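Local structure of 1-carboxybiuret hydrolase subunit AtzE (Pseudomonas sp., 6C62) at residues T15-V20 / A48-I53; L69-K74 / A112-G117. The protein hydrolyses 1-carboxybiuret to urea-1,3-dicarboxylate and ammonia, a step in the bacterial degradation of atrazine. One frame throughout, in Å; residues are numbered along the deposited sequence.

In the fold
Both contacts lie on the same side of the chain's centre, in the amidase-family fold. Contact 1 pairs two outer helices. Contact 2 joins two strands nearer the chain's centre, about 15 Å from it against 27 Å for contact 1, between centres. The contact centres are about 13 Å apart, and the contacts touch directly. Glu49 of contact 1 reaches the sheet, with OE1 2.8 Å from Leu114 N, a probable hydrogen bond. Val20 CG1 packs on Pro70 CG at 3.8 Å. Only contact 2 leads to the catalytic residues. Its first strand ends at Lys74, assigned by similarity to the charge relay system. Lys74 NZ is hydrogen-bonded to Ser150 OG, assigned to the same relay, also by similarity.

Contact 1: residues T15-V20 / A48-I53; sequences TSARDV and AEADAI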
ATOM      1  N   THR A  15     -42.097 -25.667  12.305  0.50 26.56           N
ATOM      2  CA  THR A  15     -41.124 -26.170  13.240  0.50 24.95           C
ATOM      3  C   THR A  15     -40.645 -24.998  14.078  0.50 22.54           C
ATOM      4  O   THR A  15     -40.578 -23.854  13.598  0.50 21.65           O
ATOM      5  CB  THR A  15     -39.961 -26.878  12.503  0.50 27.35           C
ATOM      6  OG1 THR A  15     -38.992 -27.411  13.425  0.50 27.70           O
ATOM      7  CG2 THR A  15     -39.296 -25.897  11.613  0.50 27.69           C
ATOM      8  N   SER A  16     -40.297 -25.256  15.339  1.00 20.52           N
ATOM      9  CA  SER A  16     -39.690 -24.256  16.156  1.00 21.03           C
ATOM     10  C   SER A  16     -38.200 -24.099  15.795  1.00 19.04           C
ATOM     11  O   SER A  16     -37.539 -25.040  15.306  1.00 17.66           O
ATOM     12  CB  SER A  16     -39.853 -24.592  17.621  1.00 24.18           C
ATOM     13  OG  SER A  16     -39.004 -25.647  18.031  1.00 23.46           O
ATOM     14  N   ALA A  17     -37.680 -22.910  16.049  1.00 17.07           N
ATOM     15  CA  ALA A  17     -36.258 -22.674  15.867  1.00 15.65           C
ATOM     16  C   ALA A  17     -35.438 -23.570  16.796  1.00 15.55           C
ATOM     17  O   ALA A  17     -34.363 -24.091  16.434  1.00 15.43           O
ATOM     18  CB  ALA A  17     -35.923 -21.194  16.076  1.00 15.42           C
ATOM     19  N   ARG A  18     -35.923 -23.741  18.017  1.00 16.71           N
ATOM     20  CA  ARG A  18     -35.238 -24.611  18.956  1.00 18.48           C
ATOM     21  C   ARG A  18     -35.157 -26.051  18.421  1.00 18.79           C
ATOM     22  O   ARG A  18     -34.110 -26.694  18.567  1.00 19.48           O
ATOM     23  CB  ARG A  18     -35.902 -24.547  20.342  1.00 18.36           C
ATOM     24  CG  ARG A  18     -35.301 -25.431  21.430  1.00 21.34           C
ATOM     25  CD  ARG A  18     -33.862 -24.989  21.677  1.00 25.91           C
ATOM     26  NE  ARG A  18     -33.212 -25.799  22.687  1.00 26.12           N
ATOM     27  CZ  ARG A  18     -33.292 -25.629  23.997  1.00 29.20           C
ATOM     28  NH1 ARG A  18     -32.654 -26.496  24.801  1.00 29.77           N
ATOM     29  NH2 ARG A  18     -33.964 -24.614  24.527  1.00 27.27           N
ATOM     30  N   ASP A  19     -36.222 -26.569  17.825  1.00 19.18           N
ATOM     31  CA  ASP A  19     -36.136 -27.929  17.214  1.00 21.34           C
ATOM     32  C   ASP A  19     -35.143 -28.026  16.060  1.00 20.15           C
ATOM     33  O   ASP A  19     -34.458 -29.048  15.896  1.00 18.83           O
ATOM     34  CB  ASP A  19     -37.515 -28.404  16.688  1.00 24.34           C
ATOM     35  CG  ASP A  19     -38.482 -28.834  17.816  1.00 30.85           C
ATOM     36  OD1 ASP A  19     -38.060 -28.977  18.978  1.00 38.54           O
ATOM     37  OD2 ASP A  19     -39.675 -29.049  17.514  1.00 39.29           O
ATOM     38  N   VAL A  20     -35.099 -26.988  15.239  1.00 17.50           N
ATOM     39  CA  VAL A  20     -34.136 -26.909  14.144  1.00 16.14           C
ATOM     40  C   VAL A  20     -32.698 -26.901  14.673  1.00 16.44           C
ATOM     41  O   VAL A  20     -31.843 -27.617  14.160  1.00 13.87           O
ATOM     42  CB  VAL A  20     -34.393 -25.684  13.244  1.00 16.53           C
ATOM     43  CG1 VAL A  20     -33.245 -25.481  12.261  1.00 18.06           C
ATOM     44  CG2 VAL A  20     -35.676 -25.918  12.454  1.00 16.43           C
ATOM     45  N   ALA A  48     -29.879 -20.509  23.229  1.00 12.56           N
ATOM     46  CA  ALA A  48     -30.456 -19.217  23.647  1.00 13.89           C
ATOM     47  C   ALA A  48     -30.854 -18.391  22.429  1.00 14.36           C
ATOM     48  O   ALA A  48     -31.902 -17.723  22.474  1.00 16.08           O
ATOM     49  CB  ALA A  48     -29.504 -18.420  24.496  1.00 13.58           C
ATOM     50  N   GLU A  49     -30.073 -18.434  21.341  1.00 14.14           N
ATOM     51  CA  GLU A  49     -30.446 -17.728  20.113  1.00 14.97           C
ATOM     52  C   GLU A  49     -31.728 -18.255  19.477  1.00 15.44           C
ATOM     53  O   GLU A  49     -32.608 -17.460  19.045  1.00 13.12           O
ATOM     54  CB  GLU A  49     -29.302 -17.668  19.088  1.00 16.27           C
ATOM     55  CG  GLU A  49     -28.187 -16.676  19.471  1.00 18.43           C
ATOM     56  CD  GLU A  49     -26.915 -16.739  18.562  1.00 21.77           C
ATOM     57  OE1 GLU A  49     -26.712 -17.720  17.795  1.00 23.91           O
ATOM     58  OE2 GLU A  49     -26.048 -15.825  18.644  1.00 26.76           O
ATOM     59  N   ALA A  50     -31.827 -19.581  19.422  1.00 14.49           N
ATOM     60  CA  ALA A  50     -33.003 -20.251  18.862  1.00 14.90           C
ATOM     61  C   ALA A  50     -34.244 -19.935  19.737  1.00 15.56           C
ATOM     62  O   ALA A  50     -35.336 -19.550  19.201  1.00 15.25           O
ATOM     63  CB  ALA A  50     -32.755 -21.753  18.757  1.00 13.56           C
ATOM     64  N   ASP A  51     -34.070 -20.062  21.047  1.00 15.81           N
ATOM     65  CA  ASP A  51     -35.129 -19.689  21.975  1.00 17.75           C
ATOM     66  C   ASP A  51     -35.653 -18.236  21.738  1.00 16.14           C
ATOM     67  O   ASP A  51     -36.864 -17.979  21.753  1.00 16.90           O
ATOM     68  CB  ASP A  51     -34.673 -19.827  23.406  1.00 20.83           C
ATOM     69  CG  ASP A  51     -34.688 -21.316  23.923  1.00 28.33           C
ATOM     70  OD1 ASP A  51     -35.113 -22.306  23.209  1.00 26.68           O
ATOM     71  OD2 ASP A  51     -34.281 -21.496  25.112  1.00 29.60           O
ATOM     72  N   ALA A  52     -34.732 -17.301  21.563  1.00 15.08           N
ATOM     73  CA  ALA A  52     -35.096 -15.894  21.332  1.00 15.70           C
ATOM     74  C   ALA A  52     -35.906 -15.680  20.057  1.00 15.05           C
ATOM     75  O   ALA A  52     -36.808 -14.845  20.019  1.00 16.33           O
ATOM     76  CB  ALA A  52     -33.857 -14.986  21.362  1.00 15.36           C
ATOM     77  N   ILE A  53     -35.570 -16.395  18.988  1.00 15.06           N
ATOM     78  CA  ILE A  53     -36.358 -16.348  17.760  1.00 15.41           C
ATOM     79  C   ILE A  53     -37.800 -16.886  18.025  1.00 17.28           C
ATOM     80  O   ILE A  53     -38.786 -16.278  17.565  1.00 17.31           O
ATOM     81  CB  ILE A  53     -35.706 -17.192  16.630  1.00 15.36           C
ATOM     82  CG1 ILE A  53     -34.365 -16.596  16.161  1.00 16.53           C
ATOM     83  CG2 ILE A  53     -36.663 -17.393  15.439  1.00 15.51           C
ATOM     84  CD1 ILE A  53     -34.471 -15.218  15.581  1.00 15.89           C
TER
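Ala17 and Arg18 meet Ala50 and Asp51 where the first turn of helix 17-35 packs against the middle of helix 43-58. This is a close helix-helix contact built on small side chains, in the N-terminal part of an amidase-family protein. The backbones come near, with Arg18 CA and Ala50 CA 4.9 Å apart. Ala17 CB points at the other helix and lies 3.6 Å from Ala50 O. Ile53 CG2 also packs on this methyl, 3.9 Å from Ala17 CB. In return, Ala50 CB lies 3.8 Å from Arg18 CA, against the backbone of the first turn.

Ser16 is the N-cap of helix 17-35, and its OG accepts from Asp19 N at 2.9 Å. Asp54 of the second helix adds a tie across the pair, as its carboxylate accepts from Ala17 N and Arg18 N. Its negative charge would probably suit this helix end.

Arg18 closes the contact at its partly exposed margin. CG is anti to the backbone N (chi1 179°), and the chain then bends at chi2. The guanidinium is shared, since NE forms a salt bridge with Glu22. The branch facing Asp51 makes a second salt bridge, in which Arg18 NH2 donates to Asp51 OD1 at 2.9 Å and 162°. The oxygen lies near the guanidinium plane and is met on its syn side, while the guanidinium and carboxylate planes are 46° apart.

Contact 2: residues L69-K74 / A112-G117; sequences LPYAVK and AVLLGG
Tyr71 and Leu114 pair near the start of two parallel strands, 70-74 and 113-117, whose axes differ by 39° in direction. The strands belong to a beta-alpha-beta unit with helix 102-109 between them. The tight part is the first half. Val113 N donates to Leu69 O at 2.9 Å, Tyr71 N to Val113 O at 3.0 Å, and Leu115 N to Tyr71 O at 2.8 Å. Tyr71 chi1 (75°) sets CG between the backbone N and the carbonyl carbon. The CD1/CE1 side of the Tyr71 ring turns to the partner backbone, with Ala112 O and Val113 N at its edge. Leu114 CD1 sits above one face, toward the rim, 4.0 Å from the centroid of the Tyr71 ring, in a CH-pi contact. Tyr71 CE1 meets Ala112 CB at 3.5 Å.

The pairing is loose only at Ala72. Between the Tyr71/Leu114 and Val73/Gly117 pairs, strand 113-117 has one residue more, a bulge-like slip in register. Firm pairing resumes as Val73 N bonds to Gly116 O at 2.9 Å. One water bridges Tyr71 OH and Ala112 O, donating to the latter.

Helix 102-109 packs on Tyr71 and Val73. Helices 17-35 and 43-58 pack against Leu115. In the sheet, the pair is flanked by strands 165-170 and 38-41.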
ATOM      1  N   LEU A  69     -31.939 -19.896  11.270  1.00 12.95           N
ATOM      2  CA  LEU A  69     -31.068 -20.673  10.357  1.00 12.86           C
ATOM      3  C   LEU A  69     -29.753 -21.002  11.066  1.00 12.98           C
ATOM      4  O   LEU A  69     -29.043 -20.119  11.500  1.00 12.63           O
ATOM      5  CB  LEU A  69     -30.793 -19.899   9.080  1.00 13.76           C
ATOM      6  CG  LEU A  69     -30.037 -20.698   8.003  1.00 14.63           C
ATOM      7  CD1 LEU A  69     -30.962 -21.663   7.295  1.00 16.42           C
ATOM      8  CD2 LEU A  69     -29.406 -19.828   6.976  1.00 16.09           C
ATOM      9  N   PRO A  70     -29.441 -22.287  11.238  1.00 13.44           N
ATOM     10  CA  PRO A  70     -28.125 -22.586  11.821  1.00 12.61           C
ATOM     11  C   PRO A  70     -26.942 -22.320  10.909  1.00 12.17           C
ATOM     12  O   PRO A  70     -27.040 -22.467   9.672  1.00 11.78           O
ATOM     13  CB  PRO A  70     -28.201 -24.089  12.069  1.00 13.53           C
ATOM     14  CG  PRO A  70     -29.636 -24.431  12.027  1.00 13.54           C
ATOM     15  CD  PRO A  70     -30.229 -23.505  11.037  1.00 12.78           C
ATOM     16  N   TYR A  71     -25.818 -21.932  11.517  1.00 12.05           N
ATOM     17  CA  TYR A  71     -24.574 -21.667  10.767  1.00 10.74           C
ATOM     18  C   TYR A  71     -23.385 -21.900  11.685  1.00  9.73           C
ATOM     19  O   TYR A  71     -23.547 -22.043  12.929  1.00  9.53           O
ATOM     20  CB  TYR A  71     -24.547 -20.271  10.153  1.00 10.22           C
ATOM     21  CG  TYR A  71     -24.308 -19.157  11.095  1.00 11.59           C
ATOM     22  CD1 TYR A  71     -25.314 -18.739  11.982  1.00 12.10           C
ATOM     23  CD2 TYR A  71     -23.081 -18.483  11.151  1.00 11.64           C
ATOM     24  CE1 TYR A  71     -25.113 -17.693  12.822  1.00 12.10           C
ATOM     25  CE2 TYR A  71     -22.880 -17.409  12.010  1.00 12.61           C
ATOM     26  CZ  TYR A  71     -23.882 -16.999  12.831  1.00 12.94           C
ATOM     27  OH  TYR A  71     -23.702 -15.956  13.774  1.00 13.61           O
ATOM     28  N   ALA A  72     -22.248 -22.083  11.056  1.00  9.26           N
ATOM     29  CA  ALA A  72     -20.984 -22.153  11.773  1.00  9.33           C
ATOM     30  C   ALA A  72     -19.923 -21.376  11.035  1.00  8.64           C
ATOM     31  O   ALA A  72     -20.082 -21.050   9.834  1.00  8.51           O
ATOM     32  CB  ALA A  72     -20.584 -23.589  11.988  1.00  9.42           C
ATOM     33  N   VAL A  73     -18.823 -21.055  11.731  1.00  8.88           N
ATOM     34  CA  VAL A  73     -17.784 -20.168  11.116  1.00  9.16           C
ATOM     35  C   VAL A  73     -16.378 -20.746  11.228  1.00  9.50           C
ATOM     36  O   VAL A  73     -16.020 -21.359  12.239  1.00  8.42           O
ATOM     37  CB  VAL A  73     -17.834 -18.751  11.756  1.00  9.51           C
ATOM     38  CG1 VAL A  73     -19.250 -18.179  11.565  1.00  9.96           C
ATOM     39  CG2 VAL A  73     -17.474 -18.771  13.225  1.00  9.91           C
ATOM     40  N   LYS A  74     -15.573 -20.540  10.194  1.00  8.97           N
ATOM     41  CA  LYS A  74     -14.158 -20.858  10.256  1.00  8.89           C
ATOM     42  C   LYS A  74     -13.541 -20.238  11.509  1.00  9.13           C
ATOM     43  O   LYS A  74     -13.893 -19.100  11.896  1.00  8.39           O
ATOM     44  CB  LYS A  74     -13.521 -20.306   8.995  1.00  9.11           C
ATOM     45  CG  LYS A  74     -12.082 -20.711   8.761  1.00  9.20           C
ATOM     46  CD  LYS A  74     -11.643 -20.122   7.424  1.00  9.11           C
ATOM     47  CE  LYS A  74     -10.275 -20.631   7.030  1.00  9.32           C
ATOM     48  NZ  LYS A  74      -9.948 -20.133   5.666  1.00  9.26           N
ATOM     49  N   ALA A 112     -29.884 -15.495  12.471  1.00 13.76           N
ATOM     50  CA  ALA A 112     -29.196 -16.759  12.356  1.00 12.75           C
ATOM     51  C   ALA A 112     -28.647 -17.211  13.712  1.00 12.09           C
ATOM     52  O   ALA A 112     -28.353 -16.412  14.595  1.00 12.59           O
ATOM     53  CB  ALA A 112     -28.138 -16.696  11.285  1.00 12.33           C
ATOM     54  N   VAL A 113     -28.489 -18.515  13.834  1.00 11.52           N
ATOM     55  CA  VAL A 113     -28.130 -19.205  15.075  1.00 11.66           C
ATOM     56  C   VAL A 113     -26.779 -19.897  14.963  1.00 11.92           C
ATOM     57  O   VAL A 113     -26.596 -20.864  14.161  1.00 12.63           O
ATOM     58  CB  VAL A 113     -29.221 -20.262  15.403  1.00 11.58           C
ATOM     59  CG1 VAL A 113     -28.834 -21.104  16.603  1.00 12.50           C
ATOM     60  CG2 VAL A 113     -30.554 -19.553  15.663  1.00 11.86           C
ATOM     61  N   LEU A 114     -25.832 -19.476  15.806  1.00 11.54           N
ATOM     62  CA  LEU A 114     -24.459 -19.911  15.679  1.00 12.18           C
ATOM     63  C   LEU A 114     -24.200 -21.211  16.423  1.00 13.48           C
ATOM     64  O   LEU A 114     -24.398 -21.270  17.646  1.00 13.73           O
ATOM     65  CB  LEU A 114     -23.502 -18.820  16.202  1.00 12.88           C
ATOM     66  CG  LEU A 114     -22.019 -19.203  16.233  1.00 12.67           C
ATOM     67  CD1 LEU A 114     -21.512 -19.314  14.846  1.00 12.35           C
ATOM     68  CD2 LEU A 114     -21.237 -18.148  16.947  1.00 14.11           C
ATOM     69  N   LEU A 115     -23.701 -22.210  15.705  1.00 13.07           N
ATOM     70  CA  LEU A 115     -23.422 -23.514  16.263  1.00 14.01           C
ATOM     71  C   LEU A 115     -21.968 -23.750  16.628  1.00 13.99           C
ATOM     72  O   LEU A 115     -21.677 -24.659  17.475  1.00 13.07           O
ATOM     73  CB  LEU A 115     -23.883 -24.608  15.310  1.00 15.51           C
ATOM     74  CG  LEU A 115     -25.292 -25.106  15.582  1.00 19.48           C
ATOM     75  CD1 LEU A 115     -26.366 -24.066  15.784  1.00 21.32           C
ATOM     76  CD2 LEU A 115     -25.648 -25.896  14.362  1.00 22.08           C
ATOM     77  N   GLY A 116     -21.045 -22.980  16.031  1.00 13.96           N
ATOM     78  CA  GLY A 116     -19.688 -22.973  16.547  1.00 14.27           C
ATOM     79  C   GLY A 116     -18.612 -22.684  15.519  1.00 14.04           C
ATOM     80  O   GLY A 116     -18.881 -22.019  14.496  1.00 12.39           O
ATOM     81  N   GLY A 117     -17.403 -23.134  15.852  1.00 12.55           N
ATOM     82  CA  GLY A 117     -16.178 -22.799  15.099  1.00 12.30           C
ATOM     83  C   GLY A 117     -15.683 -24.026  14.339  1.00 11.84           C
ATOM     84  O   GLY A 117     -15.797 -25.156  14.833  1.00 11.25           O
TER
HETATM   85  O   HOH W   1     -25.821 -15.859  15.714  1.00 15.94           O